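Fluoroacetyl-CoA-specific thioesterase-like domain-containing protein (Thermanaerovibrio acidaminovorans, PDB 3QOO) is of unknown function but adopts a hot-dog fold and is probably related to thioesterases that act on fluoroacetyl-CoA. Local coordinates at residues L45-Q50 / V85-T90; V89-V94 / V99-K104. All blocks are in the same frame, centred on the assembly; numbering follows the deposited sequence. Where two conformers were deposited one is given.

Overall arrangement
From the N terminus, strand 15-21 forms one edge of the antiparallel sheet within the chain, and helix 41-56 follows it. The chain then runs through strand 64-75, the other edge, before strand 84-95 enters beside 15-21. Contact 1 closes this long loop, with 34 residues between its two segments, by setting helix 41-56 against strand 84-95. Contact 2 begins where contact 1 ends, sharing Val-89 and Thr-90, and closes a short hairpin turn to strand 98-107. The two contacts are therefore consecutive rather than nested, their centres about 11 Å apart. Met-48 of contact 1 packs on Met-103 of contact 2, so the helix that lies on strand 84-95 also reaches strand 98-107.

Contact 1. Residues L45-Q50 / V85-T90; sequences LETMTQ and VTFTVT
Thr-47, on the helix, sets its methyl group squarely on the ring of Phe-87, on the strand. This CH-pi contact places CG2 of Thr-47 only 3.4 Å from the centroid of the Phe-87 ring and 4° off the ring normal, almost exactly above the middle of the face. The same face also receives Thr-47 CB, 3.6 Å from Phe-87 CE1. CG2 gets there because it stands anti to the backbone N of Thr-47; the same torsion (chi1 -51°) turns OG1 back along the helix, where it bonds to the carbonyl oxygen of Ala-43. Threonine suits this place: its methyl meets the aromatic face, while its buried hydroxyl is satisfied within the helix. Phenylalanine suits the strand side, offering a broad flat face to that methyl while its ring also packs against Met-103.

Apolar packing continues at Met-48, a selenomethionine, and Val-89. The nearest side-chain atoms, CG of Met-48 and CG2 of Val-89, are 4.3 Å apart, a looser touch than that on the ring. Beyond CG, the long side chain of Met-48 leads away from strand 85-90 and reaches Met-103 on strand 98-107. The branched Val-89 supplies a compact surface close to the helix backbone.

No hydrogen bond links the two segments; they meet by packing. The axes of the two short segments come within 8.8 Å and their directions differ by 51°. The helix also lies at the dimer interface, where its Leu-45 packs on Leu-45 of the second subunit. A central helix packed against a curved antiparallel sheet is the defining feature of the hot-dog fold.

Contact 2. Residues V89-V94 / V99-K104; sequences VTVDRV and VVLSMK
Thr-90 and Ser-102 form a hydrogen-bonded pair in an antiparallel beta hairpin whose register is interrupted by a classic beta bulge. Their two reciprocal backbone bonds are both 2.9 Å, Thr-90 N to Ser-102 O and Ser-102 N to Thr-90 O. At the bulge, Asp-92 and Arg-93 both face Val-100, whose O accepts from Asp-92 N at 2.7 Å and from Arg-93 N at a longer 3.2 Å.

On the face turned to helix 41-56, Leu-101 places CD2 between two valines, 3.8 Å from Val-89 CG1 and 4.0 Å from Val-91 CG2. Branched valines suit extended strands; Val-89 and Leu-101 pack on Ile-55 of the helix, while Val-91 touches Thr-14.

The other face carries polar groups around Val-100. With CG between the backbone N and carbonyl carbon (chi1 68°), the extended Arg-93 chain runs alongside Val-100 and lays one guanidinium face over CG2. Glu-95 forms a salt bridge with NE. In one of its two conformers, Asp-92 adds a salt bridge from OD2 to NH1 at the guanidinium edge, and a water links its OD1 to Ser-102 OG. Closing the bulge, Val-100 N bonds to Arg-93 O at 2.9 Å, with an N-H...O angle of 168°.

Contact 1. Residues L45-Q50 / V85-T90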
loop_
_atom_site.group_PDB
_atom_site.type_symbol
_atom_site.label_atom_id
_atom_site.label_comp_id
_atom_site.label_asym_id
_atom_site.label_seq_id
_atom_site.Cartn_x
_atom_site.Cartn_y
_atom_site.Cartn_z
ATOM N N LEU A 45 -1.293 4.527 -1.321
ATOM C CA LEU A 45 -0.323 4.322 -0.258
ATOM C C LEU A 45 0.936 5.175 -0.473
ATOM O O LEU A 45 1.408 5.841 0.454
ATOM C CB LEU A 45 0.009 2.838 -0.139
ATOM C CG LEU A 45 0.443 2.326 1.232
ATOM C CD1 LEU A 45 0.347 0.825 1.275
ATOM C CD2 LEU A 45 1.828 2.779 1.617
ATOM N N GLU A 46 1.481 5.167 -1.678
ATOM C CA GLU A 46 2.675 5.938 -1.971
ATOM C C GLU A 46 2.453 7.425 -1.637
ATOM O O GLU A 46 3.332 8.108 -1.105
ATOM C CB GLU A 46 3.040 5.779 -3.446
ATOM C CG GLU A 46 4.266 6.546 -3.834
ATOM C CD GLU A 46 4.571 6.477 -5.308
ATOM O OE1 GLU A 46 3.960 5.644 -6.013
ATOM O OE2 GLU A 46 5.442 7.261 -5.743
ATOM N N THR A 47 1.272 7.941 -1.977
ATOM C CA THR A 47 0.986 9.349 -1.784
ATOM C C THR A 47 0.815 9.675 -0.292
ATOM O O THR A 47 1.287 10.696 0.206
ATOM C CB THR A 47 -0.238 9.762 -2.598
ATOM O OG1 THR A 47 -0.103 9.331 -3.975
ATOM C CG2 THR A 47 -0.424 11.249 -2.492
HETATM N N MSE A 48 0.165 8.771 0.432
HETATM C CA MSE A 48 0.075 8.875 1.865
HETATM C C MSE A 48 1.459 8.922 2.511
HETATM O O MSE A 48 1.727 9.768 3.382
HETATM C CB MSE A 48 -0.745 7.718 2.427
HETATM C CG MSE A 48 -0.789 7.706 3.966
HETATM SE SE MSE A 48 -2.112 6.448 4.705
HETATM C CE MSE A 48 -1.399 4.763 4.009
ATOM N N THR A 49 2.338 8.041 2.055
ATOM C CA THR A 49 3.711 7.979 2.548
ATOM C C THR A 49 4.422 9.322 2.287
ATOM O O THR A 49 5.091 9.872 3.163
ATOM C CB THR A 49 4.495 6.837 1.915
ATOM O OG1 THR A 49 3.901 5.614 2.343
ATOM C CG2 THR A 49 5.938 6.892 2.341
ATOM N N GLN A 50 4.295 9.827 1.071
ATOM C CA GLN A 50 4.930 11.089 0.723
ATOM C C GLN A 50 4.515 12.211 1.661
ATOM O O GLN A 50 5.372 12.959 2.159
ATOM C CB GLN A 50 4.590 11.484 -0.719
ATOM C CG GLN A 50 5.221 12.808 -1.103
ATOM C CD GLN A 50 4.919 13.236 -2.501
ATOM O OE1 GLN A 50 4.430 12.441 -3.297
ATOM N NE2 GLN A 50 5.268 14.479 -2.839
ATOM N N VAL A 85 -6.969 14.245 -7.255
ATOM C CA VAL A 85 -7.274 13.727 -5.930
ATOM C C VAL A 85 -6.531 14.507 -4.855
ATOM O O VAL A 85 -5.304 14.577 -4.881
ATOM C CB VAL A 85 -6.929 12.210 -5.830
ATOM C CG1 VAL A 85 -7.321 11.673 -4.487
ATOM C CG2 VAL A 85 -7.623 11.434 -6.949
ATOM N N THR A 86 -7.299 15.110 -3.951
ATOM C CA THR A 86 -6.718 15.834 -2.822
ATOM C C THR A 86 -6.526 14.860 -1.656
ATOM O O THR A 86 -7.488 14.273 -1.166
ATOM C CB THR A 86 -7.599 17.005 -2.405
ATOM O OG1 THR A 86 -7.730 17.866 -3.528
ATOM C CG2 THR A 86 -7.048 17.759 -1.215
ATOM N N PHE A 87 -5.282 14.710 -1.223
ATOM C CA PHE A 87 -4.920 13.911 -0.068
ATOM C C PHE A 87 -4.703 14.800 1.126
ATOM O O PHE A 87 -3.992 15.815 1.030
ATOM C CB PHE A 87 -3.636 13.135 -0.326
ATOM C CG PHE A 87 -3.753 11.991 -1.277
ATOM C CD1 PHE A 87 -3.656 10.691 -0.814
ATOM C CD2 PHE A 87 -3.900 12.200 -2.634
ATOM C CE1 PHE A 87 -3.696 9.613 -1.695
ATOM C CE2 PHE A 87 -3.983 11.099 -3.496
ATOM C CZ PHE A 87 -3.882 9.819 -3.031
ATOM N N THR A 88 -5.298 14.401 2.253
ATOM C CA THR A 88 -5.093 15.074 3.530
ATOM C C THR A 88 -4.581 14.029 4.507
ATOM O O THR A 88 -5.249 13.000 4.706
ATOM C CB THR A 88 -6.388 15.683 4.073
ATOM O OG1 THR A 88 -6.960 16.536 3.086
ATOM C CG2 THR A 88 -6.095 16.496 5.342
ATOM N N VAL A 89 -3.387 14.263 5.045
ATOM C CA VAL A 89 -2.795 13.402 6.027
ATOM C C VAL A 89 -2.600 14.161 7.324
ATOM O O VAL A 89 -2.090 15.279 7.292
ATOM C CB VAL A 89 -1.487 12.782 5.487
ATOM C CG1 VAL A 89 -0.756 12.002 6.562
ATOM C CG2 VAL A 89 -1.799 11.855 4.292
ATOM N N THR A 90 -3.022 13.553 8.422
ATOM C CA THR A 90 -3.170 14.219 9.716
ATOM C C THR A 90 -2.573 13.384 10.827
ATOM O O THR A 90 -2.813 12.181 10.886
ATOM C CB THR A 90 -4.659 14.418 10.057
ATOM O OG1 THR A 90 -5.304 15.100 8.975
ATOM C CG2 THR A 90 -4.837 15.210 11.352
#

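Contact 2. Residues V89-V94 / V99-K104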
loop_
_atom_site.group_PDB
_atom_site.type_symbol
_atom_site.label_atom_id
_atom_site.label_comp_id
_atom_site.label_asym_id
_atom_site.label_seq_id
_atom_site.Cartn_x
_atom_site.Cartn_y
_atom_site.Cartn_z
ATOM N N VAL A 89 -3.387 14.263 5.045
ATOM C CA VAL A 89 -2.795 13.402 6.027
ATOM C C VAL A 89 -2.600 14.161 7.324
ATOM O O VAL A 89 -2.090 15.279 7.292
ATOM C CB VAL A 89 -1.487 12.782 5.487
ATOM C CG1 VAL A 89 -0.756 12.002 6.562
ATOM C CG2 VAL A 89 -1.799 11.855 4.292
ATOM N N THR A 90 -3.022 13.553 8.422
ATOM C CA THR A 90 -3.170 14.219 9.716
ATOM C C THR A 90 -2.573 13.384 10.827
ATOM O O THR A 90 -2.813 12.181 10.886
ATOM C CB THR A 90 -4.659 14.418 10.057
ATOM O OG1 THR A 90 -5.304 15.100 8.975
ATOM C CG2 THR A 90 -4.837 15.210 11.352
ATOM N N VAL A 91 -1.837 13.997 11.739
ATOM C CA VAL A 91 -1.351 13.296 12.923
ATOM C C VAL A 91 -2.528 12.903 13.811
ATOM O O VAL A 91 -3.291 13.773 14.279
ATOM C CB VAL A 91 -0.343 14.130 13.717
ATOM C CG1 VAL A 91 0.040 13.411 15.013
ATOM C CG2 VAL A 91 0.870 14.457 12.832
ATOM N N ASP A 92 -2.696 11.604 14.033
ATOM C CA ASP A 92 -3.780 11.073 14.852
ATOM C C ASP A 92 -3.359 10.918 16.310
ATOM O O ASP A 92 -4.055 11.379 17.217
ATOM C CB ASP A 92 -4.248 9.721 14.284
ATOM C CG ASP A 92 -5.380 9.137 15.077
ATOM O OD1 ASP A 92 -6.482 9.713 15.006
ATOM O OD2 ASP A 92 -5.163 8.126 15.778
ATOM N N ARG A 93 -2.207 10.293 16.522
ATOM C CA ARG A 93 -1.682 10.104 17.857
ATOM C C ARG A 93 -0.197 9.830 17.837
ATOM O O ARG A 93 0.360 9.489 16.809
ATOM C CB ARG A 93 -2.417 9.035 18.606
ATOM C CG ARG A 93 -2.207 7.697 18.071
ATOM C CD ARG A 93 -3.045 6.656 18.869
ATOM N NE ARG A 93 -2.736 5.279 18.496
ATOM C CZ ARG A 93 -3.224 4.624 17.445
ATOM N NH1 ARG A 93 -4.090 5.188 16.596
ATOM N NH2 ARG A 93 -2.832 3.370 17.255
ATOM N N VAL A 94 0.438 10.051 18.995
ATOM C CA VAL A 94 1.825 9.694 19.214
ATOM C C VAL A 94 1.943 8.595 20.297
ATOM O O VAL A 94 1.220 8.628 21.300
ATOM C CB VAL A 94 2.604 10.913 19.649
ATOM C CG1 VAL A 94 4.055 10.515 19.997
ATOM C CG2 VAL A 94 2.519 11.956 18.571
ATOM N N VAL A 99 4.382 7.585 15.437
ATOM C CA VAL A 99 3.335 8.517 15.102
ATOM C C VAL A 99 2.354 7.766 14.210
ATOM O O VAL A 99 2.761 7.122 13.233
ATOM C CB VAL A 99 3.868 9.782 14.378
ATOM C CG1 VAL A 99 2.728 10.751 14.113
ATOM C CG2 VAL A 99 5.009 10.450 15.174
ATOM N N VAL A 100 1.069 7.845 14.538
ATOM C CA VAL A 100 0.030 7.286 13.665
ATOM C C VAL A 100 -0.674 8.476 12.982
ATOM O O VAL A 100 -1.070 9.439 13.660
ATOM C CB VAL A 100 -0.978 6.446 14.454
ATOM C CG1 VAL A 100 -2.056 5.922 13.494
ATOM C CG2 VAL A 100 -0.294 5.252 15.163
ATOM N N LEU A 101 -0.763 8.414 11.665
ATOM C CA LEU A 101 -1.403 9.410 10.844
ATOM C C LEU A 101 -2.587 8.817 10.117
ATOM O O LEU A 101 -2.533 7.662 9.681
ATOM C CB LEU A 101 -0.401 9.950 9.826
ATOM C CG LEU A 101 0.875 10.532 10.477
ATOM C CD1 LEU A 101 2.017 9.525 10.413
ATOM C CD2 LEU A 101 1.295 11.815 9.802
ATOM N N SER A 102 -3.653 9.599 9.982
ATOM C CA SER A 102 -4.785 9.222 9.184
ATOM C C SER A 102 -4.729 9.922 7.826
ATOM O O SER A 102 -4.030 10.913 7.655
ATOM C CB SER A 102 -6.041 9.619 9.911
ATOM O OG SER A 102 -6.111 11.005 10.099
HETATM N N MSE A 103 -5.469 9.375 6.876
HETATM C CA MSE A 103 -5.478 9.869 5.505
HETATM C C MSE A 103 -6.886 9.846 4.957
HETATM O O MSE A 103 -7.653 8.901 5.193
HETATM C CB MSE A 103 -4.567 8.994 4.617
HETATM C CG MSE A 103 -4.449 9.406 3.180
HETATM SE SE MSE A 103 -5.812 8.663 2.001
HETATM C CE MSE A 103 -4.990 6.911 1.679
ATOM N N LYS A 104 -7.213 10.887 4.203
ATOM C CA LYS A 104 -8.411 10.924 3.407
ATOM C C LYS A 104 -8.056 11.462 2.044
ATOM O O LYS A 104 -7.304 12.420 1.929
ATOM C CB LYS A 104 -9.520 11.771 4.072
ATOM C CG LYS A 104 -10.921 11.558 3.501
ATOM C CD LYS A 104 -11.979 12.033 4.490
ATOM C CE LYS A 104 -13.393 11.879 3.939
ATOM N NZ LYS A 104 -14.378 12.329 4.964
HETATM O O HOH W 1 -6.548 13.245 7.328
HETATM O O HOH W 2 -6.869 11.598 12.668
#